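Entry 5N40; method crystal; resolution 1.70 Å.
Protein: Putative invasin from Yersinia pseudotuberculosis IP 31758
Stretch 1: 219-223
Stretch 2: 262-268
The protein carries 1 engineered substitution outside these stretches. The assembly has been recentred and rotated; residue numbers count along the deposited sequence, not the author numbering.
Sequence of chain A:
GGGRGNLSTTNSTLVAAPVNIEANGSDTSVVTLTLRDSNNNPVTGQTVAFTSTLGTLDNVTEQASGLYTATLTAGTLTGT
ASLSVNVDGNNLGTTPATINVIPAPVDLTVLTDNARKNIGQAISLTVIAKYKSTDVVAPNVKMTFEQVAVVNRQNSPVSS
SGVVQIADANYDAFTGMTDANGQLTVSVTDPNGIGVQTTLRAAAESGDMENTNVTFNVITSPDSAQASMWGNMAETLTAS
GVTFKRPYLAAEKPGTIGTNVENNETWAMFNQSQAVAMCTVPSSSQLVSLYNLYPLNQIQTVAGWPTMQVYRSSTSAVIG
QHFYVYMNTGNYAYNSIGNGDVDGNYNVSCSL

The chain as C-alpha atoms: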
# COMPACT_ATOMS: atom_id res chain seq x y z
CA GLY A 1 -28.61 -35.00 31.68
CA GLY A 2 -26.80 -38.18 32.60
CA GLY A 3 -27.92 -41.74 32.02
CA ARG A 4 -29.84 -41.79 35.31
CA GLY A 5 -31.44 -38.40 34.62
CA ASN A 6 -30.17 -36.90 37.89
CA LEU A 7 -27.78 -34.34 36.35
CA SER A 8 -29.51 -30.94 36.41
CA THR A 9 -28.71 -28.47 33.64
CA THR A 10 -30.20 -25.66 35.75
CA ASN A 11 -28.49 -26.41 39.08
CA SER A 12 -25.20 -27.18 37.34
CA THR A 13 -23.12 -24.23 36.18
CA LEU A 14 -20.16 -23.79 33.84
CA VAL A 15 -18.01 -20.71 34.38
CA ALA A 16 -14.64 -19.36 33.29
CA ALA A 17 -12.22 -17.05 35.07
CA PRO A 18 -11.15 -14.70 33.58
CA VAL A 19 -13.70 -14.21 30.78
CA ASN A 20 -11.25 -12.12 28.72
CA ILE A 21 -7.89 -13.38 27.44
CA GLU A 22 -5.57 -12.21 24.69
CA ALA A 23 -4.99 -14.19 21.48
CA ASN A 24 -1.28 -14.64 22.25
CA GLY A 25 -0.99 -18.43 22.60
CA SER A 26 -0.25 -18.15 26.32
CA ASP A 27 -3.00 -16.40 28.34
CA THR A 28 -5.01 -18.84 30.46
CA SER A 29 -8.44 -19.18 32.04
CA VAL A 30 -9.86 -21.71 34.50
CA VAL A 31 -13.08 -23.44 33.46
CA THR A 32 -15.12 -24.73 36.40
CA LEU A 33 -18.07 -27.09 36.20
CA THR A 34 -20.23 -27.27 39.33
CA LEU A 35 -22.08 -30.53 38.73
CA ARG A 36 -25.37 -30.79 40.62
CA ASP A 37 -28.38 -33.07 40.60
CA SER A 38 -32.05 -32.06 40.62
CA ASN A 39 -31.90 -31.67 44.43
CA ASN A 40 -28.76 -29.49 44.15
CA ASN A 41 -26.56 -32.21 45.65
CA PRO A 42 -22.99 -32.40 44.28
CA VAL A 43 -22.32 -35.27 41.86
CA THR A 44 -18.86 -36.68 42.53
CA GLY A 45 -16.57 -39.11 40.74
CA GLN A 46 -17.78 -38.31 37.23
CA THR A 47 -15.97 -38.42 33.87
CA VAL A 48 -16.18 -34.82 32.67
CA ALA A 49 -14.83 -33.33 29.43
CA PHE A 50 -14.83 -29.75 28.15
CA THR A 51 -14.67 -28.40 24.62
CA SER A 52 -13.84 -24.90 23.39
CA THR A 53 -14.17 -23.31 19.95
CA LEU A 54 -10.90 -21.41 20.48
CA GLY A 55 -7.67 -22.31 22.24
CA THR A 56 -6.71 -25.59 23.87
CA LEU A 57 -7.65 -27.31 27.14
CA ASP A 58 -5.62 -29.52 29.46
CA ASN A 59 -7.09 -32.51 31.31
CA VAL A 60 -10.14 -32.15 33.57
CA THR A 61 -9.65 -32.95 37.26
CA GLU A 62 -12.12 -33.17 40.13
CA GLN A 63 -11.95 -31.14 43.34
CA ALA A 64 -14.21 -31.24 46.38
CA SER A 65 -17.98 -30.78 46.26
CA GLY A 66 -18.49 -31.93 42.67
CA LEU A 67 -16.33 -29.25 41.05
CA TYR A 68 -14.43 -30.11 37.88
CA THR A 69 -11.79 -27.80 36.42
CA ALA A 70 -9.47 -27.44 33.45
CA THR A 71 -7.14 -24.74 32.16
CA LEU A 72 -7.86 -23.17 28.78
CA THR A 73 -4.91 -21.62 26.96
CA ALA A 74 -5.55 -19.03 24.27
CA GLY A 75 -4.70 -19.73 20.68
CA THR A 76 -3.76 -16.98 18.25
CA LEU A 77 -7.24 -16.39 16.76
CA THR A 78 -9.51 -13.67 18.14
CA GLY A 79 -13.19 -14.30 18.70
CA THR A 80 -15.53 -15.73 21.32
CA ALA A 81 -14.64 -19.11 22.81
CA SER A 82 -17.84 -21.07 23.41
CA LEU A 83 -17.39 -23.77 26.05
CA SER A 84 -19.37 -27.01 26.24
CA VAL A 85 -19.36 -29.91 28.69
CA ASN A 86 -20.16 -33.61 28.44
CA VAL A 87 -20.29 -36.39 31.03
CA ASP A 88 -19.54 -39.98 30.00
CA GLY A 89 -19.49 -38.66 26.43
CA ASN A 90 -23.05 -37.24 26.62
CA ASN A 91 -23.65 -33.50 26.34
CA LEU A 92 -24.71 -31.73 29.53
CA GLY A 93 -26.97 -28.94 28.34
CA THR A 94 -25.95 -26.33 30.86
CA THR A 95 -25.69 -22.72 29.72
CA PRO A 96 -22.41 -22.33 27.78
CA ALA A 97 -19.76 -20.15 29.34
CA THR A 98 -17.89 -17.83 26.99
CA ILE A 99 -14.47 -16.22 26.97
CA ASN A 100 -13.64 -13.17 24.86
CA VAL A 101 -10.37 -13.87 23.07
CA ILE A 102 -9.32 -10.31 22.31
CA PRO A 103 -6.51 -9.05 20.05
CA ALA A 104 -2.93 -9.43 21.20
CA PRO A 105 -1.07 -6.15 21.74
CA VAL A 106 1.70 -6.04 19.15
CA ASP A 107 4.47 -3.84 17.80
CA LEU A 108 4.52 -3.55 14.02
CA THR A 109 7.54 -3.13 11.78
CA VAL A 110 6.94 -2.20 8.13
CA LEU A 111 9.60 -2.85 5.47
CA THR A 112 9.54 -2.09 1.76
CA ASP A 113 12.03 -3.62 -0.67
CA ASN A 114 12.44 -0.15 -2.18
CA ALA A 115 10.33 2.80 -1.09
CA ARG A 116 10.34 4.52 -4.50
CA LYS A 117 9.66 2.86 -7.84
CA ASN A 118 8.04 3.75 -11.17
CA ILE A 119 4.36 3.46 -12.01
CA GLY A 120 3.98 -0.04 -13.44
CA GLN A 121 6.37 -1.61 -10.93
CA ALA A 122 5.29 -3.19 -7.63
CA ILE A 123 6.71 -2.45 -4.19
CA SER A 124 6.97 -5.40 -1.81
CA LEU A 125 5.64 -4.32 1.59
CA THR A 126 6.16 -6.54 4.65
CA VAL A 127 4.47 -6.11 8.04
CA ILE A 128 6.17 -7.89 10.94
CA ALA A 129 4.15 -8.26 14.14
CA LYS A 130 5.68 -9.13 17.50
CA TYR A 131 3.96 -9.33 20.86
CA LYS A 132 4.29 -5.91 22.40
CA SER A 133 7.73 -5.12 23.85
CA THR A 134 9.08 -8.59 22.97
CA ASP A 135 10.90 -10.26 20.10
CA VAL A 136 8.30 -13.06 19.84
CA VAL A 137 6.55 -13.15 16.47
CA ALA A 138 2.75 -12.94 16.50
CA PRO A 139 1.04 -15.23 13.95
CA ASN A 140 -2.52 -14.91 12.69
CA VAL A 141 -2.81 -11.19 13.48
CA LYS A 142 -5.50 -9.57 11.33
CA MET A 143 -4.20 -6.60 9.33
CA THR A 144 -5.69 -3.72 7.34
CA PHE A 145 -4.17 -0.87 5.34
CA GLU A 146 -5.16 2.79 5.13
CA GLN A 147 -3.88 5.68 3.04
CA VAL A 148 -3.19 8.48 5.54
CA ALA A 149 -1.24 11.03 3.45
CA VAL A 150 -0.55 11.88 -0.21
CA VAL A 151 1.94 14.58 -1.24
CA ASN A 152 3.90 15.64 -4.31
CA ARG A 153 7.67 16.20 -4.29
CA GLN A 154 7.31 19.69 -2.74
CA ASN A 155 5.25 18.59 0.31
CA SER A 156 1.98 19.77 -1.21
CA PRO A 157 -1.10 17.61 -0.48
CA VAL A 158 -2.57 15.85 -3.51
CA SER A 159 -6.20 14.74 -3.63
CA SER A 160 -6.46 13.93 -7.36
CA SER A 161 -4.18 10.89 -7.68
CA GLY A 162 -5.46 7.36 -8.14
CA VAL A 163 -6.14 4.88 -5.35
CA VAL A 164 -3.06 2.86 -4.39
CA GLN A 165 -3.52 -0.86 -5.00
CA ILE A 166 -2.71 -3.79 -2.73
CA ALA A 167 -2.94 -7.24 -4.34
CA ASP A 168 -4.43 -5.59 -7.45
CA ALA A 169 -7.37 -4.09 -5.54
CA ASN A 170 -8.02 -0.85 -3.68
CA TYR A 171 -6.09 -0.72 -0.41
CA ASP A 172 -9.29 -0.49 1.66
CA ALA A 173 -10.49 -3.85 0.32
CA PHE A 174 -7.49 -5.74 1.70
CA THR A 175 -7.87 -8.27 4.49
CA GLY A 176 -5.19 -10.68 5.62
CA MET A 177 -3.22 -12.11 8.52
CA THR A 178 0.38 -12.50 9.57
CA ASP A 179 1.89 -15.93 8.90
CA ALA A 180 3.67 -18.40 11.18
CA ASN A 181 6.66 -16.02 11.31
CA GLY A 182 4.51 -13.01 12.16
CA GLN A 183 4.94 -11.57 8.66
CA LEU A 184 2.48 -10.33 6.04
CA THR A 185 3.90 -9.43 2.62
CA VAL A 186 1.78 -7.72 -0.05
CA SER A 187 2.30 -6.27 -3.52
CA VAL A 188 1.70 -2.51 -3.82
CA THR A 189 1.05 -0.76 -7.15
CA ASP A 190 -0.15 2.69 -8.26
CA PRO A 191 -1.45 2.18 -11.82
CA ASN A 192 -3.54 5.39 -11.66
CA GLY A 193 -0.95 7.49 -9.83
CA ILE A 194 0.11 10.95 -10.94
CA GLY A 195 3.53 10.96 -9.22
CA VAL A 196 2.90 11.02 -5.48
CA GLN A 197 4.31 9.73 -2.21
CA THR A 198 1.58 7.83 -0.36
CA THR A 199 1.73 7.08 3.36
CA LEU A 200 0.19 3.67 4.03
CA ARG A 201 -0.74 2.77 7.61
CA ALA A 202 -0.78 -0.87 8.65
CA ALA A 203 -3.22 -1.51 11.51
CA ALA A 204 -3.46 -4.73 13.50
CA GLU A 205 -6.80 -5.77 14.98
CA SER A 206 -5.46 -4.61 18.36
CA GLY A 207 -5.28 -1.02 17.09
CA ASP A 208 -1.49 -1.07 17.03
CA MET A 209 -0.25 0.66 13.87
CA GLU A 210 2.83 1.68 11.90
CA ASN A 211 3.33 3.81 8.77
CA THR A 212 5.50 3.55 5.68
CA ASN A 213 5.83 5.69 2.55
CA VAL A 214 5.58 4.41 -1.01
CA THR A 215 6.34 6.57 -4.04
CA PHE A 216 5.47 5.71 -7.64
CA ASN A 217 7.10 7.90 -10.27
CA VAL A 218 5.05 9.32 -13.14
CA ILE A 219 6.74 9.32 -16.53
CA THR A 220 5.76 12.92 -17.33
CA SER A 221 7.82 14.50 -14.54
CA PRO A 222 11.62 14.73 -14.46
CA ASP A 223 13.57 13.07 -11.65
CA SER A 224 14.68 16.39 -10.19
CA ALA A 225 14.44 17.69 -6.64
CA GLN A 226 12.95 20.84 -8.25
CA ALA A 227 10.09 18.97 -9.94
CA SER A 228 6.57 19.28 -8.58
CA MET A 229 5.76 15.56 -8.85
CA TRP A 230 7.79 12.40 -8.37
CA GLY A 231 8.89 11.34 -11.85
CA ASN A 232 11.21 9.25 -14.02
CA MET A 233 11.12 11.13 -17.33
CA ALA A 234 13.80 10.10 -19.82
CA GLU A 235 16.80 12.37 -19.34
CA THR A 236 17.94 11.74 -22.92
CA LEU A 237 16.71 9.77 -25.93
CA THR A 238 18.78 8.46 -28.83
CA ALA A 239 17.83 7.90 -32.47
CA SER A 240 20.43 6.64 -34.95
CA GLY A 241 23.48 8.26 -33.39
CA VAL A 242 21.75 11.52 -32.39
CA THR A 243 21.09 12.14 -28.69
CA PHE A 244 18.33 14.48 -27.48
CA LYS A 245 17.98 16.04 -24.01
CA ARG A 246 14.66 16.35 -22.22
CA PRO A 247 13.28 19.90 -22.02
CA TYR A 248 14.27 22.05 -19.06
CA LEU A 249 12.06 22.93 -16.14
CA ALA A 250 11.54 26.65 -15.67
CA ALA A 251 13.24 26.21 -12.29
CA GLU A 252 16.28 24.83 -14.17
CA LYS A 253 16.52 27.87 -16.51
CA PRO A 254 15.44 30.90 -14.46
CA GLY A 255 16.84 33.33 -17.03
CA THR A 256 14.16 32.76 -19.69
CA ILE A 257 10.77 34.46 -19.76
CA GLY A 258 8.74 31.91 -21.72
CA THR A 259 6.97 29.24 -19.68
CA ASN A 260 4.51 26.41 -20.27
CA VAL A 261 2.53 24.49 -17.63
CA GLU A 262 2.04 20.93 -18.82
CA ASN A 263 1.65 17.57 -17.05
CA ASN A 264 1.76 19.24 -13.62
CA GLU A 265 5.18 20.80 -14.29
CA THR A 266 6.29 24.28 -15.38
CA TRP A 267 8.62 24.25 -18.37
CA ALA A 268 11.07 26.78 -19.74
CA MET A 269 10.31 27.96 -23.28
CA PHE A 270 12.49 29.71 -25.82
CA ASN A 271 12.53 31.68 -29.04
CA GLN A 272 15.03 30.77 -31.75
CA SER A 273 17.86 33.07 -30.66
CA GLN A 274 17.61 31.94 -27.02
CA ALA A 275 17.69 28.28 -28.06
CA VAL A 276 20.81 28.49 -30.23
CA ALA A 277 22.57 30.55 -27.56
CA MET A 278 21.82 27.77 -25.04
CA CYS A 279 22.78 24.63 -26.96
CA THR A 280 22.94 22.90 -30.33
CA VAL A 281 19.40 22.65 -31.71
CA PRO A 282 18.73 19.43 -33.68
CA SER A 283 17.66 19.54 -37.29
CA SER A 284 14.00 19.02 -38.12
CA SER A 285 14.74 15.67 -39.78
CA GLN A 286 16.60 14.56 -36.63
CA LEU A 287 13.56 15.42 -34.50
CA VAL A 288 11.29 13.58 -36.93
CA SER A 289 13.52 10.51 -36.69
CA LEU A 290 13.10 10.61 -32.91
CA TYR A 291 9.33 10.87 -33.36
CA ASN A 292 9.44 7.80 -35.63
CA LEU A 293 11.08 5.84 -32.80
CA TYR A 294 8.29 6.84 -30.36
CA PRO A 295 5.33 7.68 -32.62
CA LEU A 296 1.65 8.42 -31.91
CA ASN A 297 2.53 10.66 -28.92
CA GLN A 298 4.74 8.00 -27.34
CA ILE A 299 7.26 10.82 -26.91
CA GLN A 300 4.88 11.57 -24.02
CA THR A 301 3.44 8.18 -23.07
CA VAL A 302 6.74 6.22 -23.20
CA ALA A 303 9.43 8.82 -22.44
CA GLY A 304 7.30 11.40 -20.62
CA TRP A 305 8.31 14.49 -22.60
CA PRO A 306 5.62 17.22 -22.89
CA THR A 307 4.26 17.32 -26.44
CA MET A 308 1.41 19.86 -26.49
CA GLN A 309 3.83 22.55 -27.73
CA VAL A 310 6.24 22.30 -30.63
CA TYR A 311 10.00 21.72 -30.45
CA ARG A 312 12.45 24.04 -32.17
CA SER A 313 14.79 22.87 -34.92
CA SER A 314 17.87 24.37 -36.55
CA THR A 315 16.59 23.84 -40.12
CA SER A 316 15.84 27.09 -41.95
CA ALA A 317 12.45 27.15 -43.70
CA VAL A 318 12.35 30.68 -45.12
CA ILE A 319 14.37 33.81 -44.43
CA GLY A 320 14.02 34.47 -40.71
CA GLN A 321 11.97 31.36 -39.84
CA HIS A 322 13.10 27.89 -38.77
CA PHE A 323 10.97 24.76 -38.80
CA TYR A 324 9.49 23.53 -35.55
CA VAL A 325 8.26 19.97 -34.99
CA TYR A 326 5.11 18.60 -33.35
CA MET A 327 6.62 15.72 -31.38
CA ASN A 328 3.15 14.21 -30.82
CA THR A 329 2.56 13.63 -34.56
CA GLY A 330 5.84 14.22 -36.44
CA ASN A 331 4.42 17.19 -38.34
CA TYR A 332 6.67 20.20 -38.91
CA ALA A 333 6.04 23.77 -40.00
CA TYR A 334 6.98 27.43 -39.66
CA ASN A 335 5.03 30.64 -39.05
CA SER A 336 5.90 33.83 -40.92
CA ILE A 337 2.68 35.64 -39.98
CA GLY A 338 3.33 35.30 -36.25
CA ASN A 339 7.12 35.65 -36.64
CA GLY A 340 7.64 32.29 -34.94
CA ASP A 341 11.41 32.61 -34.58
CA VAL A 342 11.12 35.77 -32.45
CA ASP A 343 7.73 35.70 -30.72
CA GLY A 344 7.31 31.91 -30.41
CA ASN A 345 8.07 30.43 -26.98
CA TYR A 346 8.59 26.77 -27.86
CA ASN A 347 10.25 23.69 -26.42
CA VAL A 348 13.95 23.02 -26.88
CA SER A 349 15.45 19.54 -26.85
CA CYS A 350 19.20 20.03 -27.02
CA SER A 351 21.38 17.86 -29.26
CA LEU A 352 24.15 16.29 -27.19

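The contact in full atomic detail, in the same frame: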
# COMPACT_ATOMS: atom_id res chain seq x y z
N ILE A 219 5.75 9.18 -15.47
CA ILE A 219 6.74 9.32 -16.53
C ILE A 219 6.88 10.77 -16.97
O ILE A 219 7.94 11.19 -17.45
CB ILE A 219 6.39 8.38 -17.70
CG1 ILE A 219 7.55 8.27 -18.71
CG2 ILE A 219 5.11 8.84 -18.41
CD1 ILE A 219 8.79 7.57 -18.16
N THR A 220 5.84 11.57 -16.78
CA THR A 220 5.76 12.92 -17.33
C THR A 220 6.38 13.98 -16.44
O THR A 220 6.25 15.17 -16.74
CB THR A 220 4.31 13.29 -17.64
OG1 THR A 220 3.45 12.95 -16.55
CG2 THR A 220 3.83 12.57 -18.89
N SER A 221 7.07 13.58 -15.37
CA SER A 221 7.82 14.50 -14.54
C SER A 221 9.29 14.12 -14.51
O SER A 221 9.62 12.93 -14.44
CB SER A 221 7.28 14.51 -13.09
OG SER A 221 6.07 15.23 -13.01
N PRO A 222 10.20 15.08 -14.55
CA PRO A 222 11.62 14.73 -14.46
C PRO A 222 12.00 14.34 -13.04
O PRO A 222 11.39 14.78 -12.06
CB PRO A 222 12.33 16.01 -14.90
CG PRO A 222 11.38 17.11 -14.56
CD PRO A 222 9.99 16.54 -14.65
N ASP A 223 13.03 13.49 -12.94
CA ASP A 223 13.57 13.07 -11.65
C ASP A 223 14.54 14.15 -11.19
O ASP A 223 15.76 14.04 -11.31
CB ASP A 223 14.26 11.71 -11.76
CG ASP A 223 14.75 11.20 -10.41
OD1 ASP A 223 14.32 11.74 -9.36
OD2 ASP A 223 15.57 10.26 -10.39
N GLU A 262 2.50 22.12 -18.13
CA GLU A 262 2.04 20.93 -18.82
C GLU A 262 2.41 19.72 -17.98
O GLU A 262 3.54 19.63 -17.48
CB GLU A 262 2.66 20.84 -20.22
CG GLU A 262 2.10 19.72 -21.05
CD GLU A 262 2.55 19.79 -22.50
OE1 GLU A 262 3.01 20.88 -22.93
OE2 GLU A 262 2.44 18.77 -23.19
N ASN A 263 1.45 18.80 -17.81
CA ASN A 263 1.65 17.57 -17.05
C ASN A 263 2.15 17.88 -15.64
O ASN A 263 3.06 17.23 -15.13
CB ASN A 263 2.61 16.62 -17.77
CG ASN A 263 2.12 16.26 -19.16
OD1 ASN A 263 0.92 16.15 -19.39
ND2 ASN A 263 3.05 16.08 -20.09
N ASN A 264 1.53 18.89 -15.02
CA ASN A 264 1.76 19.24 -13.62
C ASN A 264 3.18 19.73 -13.36
O ASN A 264 3.66 19.70 -12.21
CB ASN A 264 1.43 18.06 -12.69
CG ASN A 264 -0.06 17.77 -12.66
OD1 ASN A 264 -0.88 18.69 -12.62
ND2 ASN A 264 -0.41 16.49 -12.68
N GLU A 265 3.87 20.19 -14.40
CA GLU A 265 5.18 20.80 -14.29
C GLU A 265 5.20 22.09 -15.10
O GLU A 265 4.44 22.27 -16.05
CB GLU A 265 6.29 19.86 -14.78
CG GLU A 265 6.28 18.48 -14.13
CD GLU A 265 6.76 18.49 -12.68
OE1 GLU A 265 7.29 19.53 -12.23
OE2 GLU A 265 6.59 17.45 -12.00
N THR A 266 6.11 23.00 -14.71
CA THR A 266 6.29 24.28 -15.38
C THR A 266 7.60 24.26 -16.16
O THR A 266 8.68 24.14 -15.57
CB THR A 266 6.28 25.44 -14.38
OG1 THR A 266 5.01 25.47 -13.72
CG2 THR A 266 6.50 26.77 -15.09
N TRP A 267 7.50 24.43 -17.47
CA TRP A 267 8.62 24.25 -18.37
C TRP A 267 9.14 25.58 -18.88
O TRP A 267 8.37 26.52 -19.11
CB TRP A 267 8.22 23.36 -19.55
CG TRP A 267 7.73 22.03 -19.10
CD1 TRP A 267 6.44 21.65 -18.89
CD2 TRP A 267 8.55 20.91 -18.77
NE1 TRP A 267 6.40 20.34 -18.48
CE2 TRP A 267 7.68 19.87 -18.39
CE3 TRP A 267 9.93 20.67 -18.77
CZ2 TRP A 267 8.16 18.61 -18.01
CZ3 TRP A 267 10.39 19.44 -18.41
CH2 TRP A 267 9.51 18.42 -18.03
N ALA A 268 10.45 25.65 -19.07
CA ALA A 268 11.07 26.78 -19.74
C ALA A 268 10.81 26.71 -21.24
O ALA A 268 10.80 25.62 -21.83
CB ALA A 268 12.57 26.81 -19.47
O HOH W 1 5.80 16.09 -19.38
O HOH W 2 3.69 14.77 -14.43

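Stretch 2 reverses direction through a type I' turn from Glu262 to Glu265, with Asn263 and Asn264 at its corners. Both asparagines take positive phi, a region asparagine tolerates better than most residues. Two backbone hydrogen bonds close the turn, Glu262 N to Glu265 O at 2.8 Å and Glu265 N to Glu262 O at 3.1 Å, and the chain leaves as a strand from Glu265. Stretch 1 has no regular helix or strand and lies beside this hairpin end, with Thr220 nearest Asn263 (CA to CA 6.2 Å) and Ser221 nearest Glu265 (CA to CA 6.8 Å). No direct backbone hydrogen bond joins the two, so side chains and water make the connection.

The one direct hydrogen bond is very short: Ser221 OG donates to Glu265 OE2 at 2.5 Å. Both residues are buried, and the carboxylate gives the hydroxyl a strong acceptor where bulk solvent is scarce. Thr220 and Asn263 point toward each other and meet through carbon, CB to CB at 3.7 Å, while two waters bridge several of their polar atoms. One water donates to Thr220 O and accepts from Asn263 ND2, each at 2.8 Å. A second donates to Asn263 O at 2.6 Å and to Ser221 OG at 2.8 Å, and also bonds Thr220 OG1 at 2.8 Å, tying the turn's backbone to two neighbouring hydroxyls.

Trp267 supplies the apolar part. The CA-to-CB bond of Trp267 points sideways, but the indole reaches back toward the turn, where Trp267 NE1 donates to Glu262 O at 3.1 Å. With the indole held there, its six-membered ring lies beside Pro222, whose CD is 3.9 Å from Trp267 CH2; Thr220 O sits at the ring edge, 4.1 Å from Trp267 CZ2. The rule is compact: a tight turn, one buried hydroxyl–carboxylate bond, bridging waters, and an anchored indole against proline.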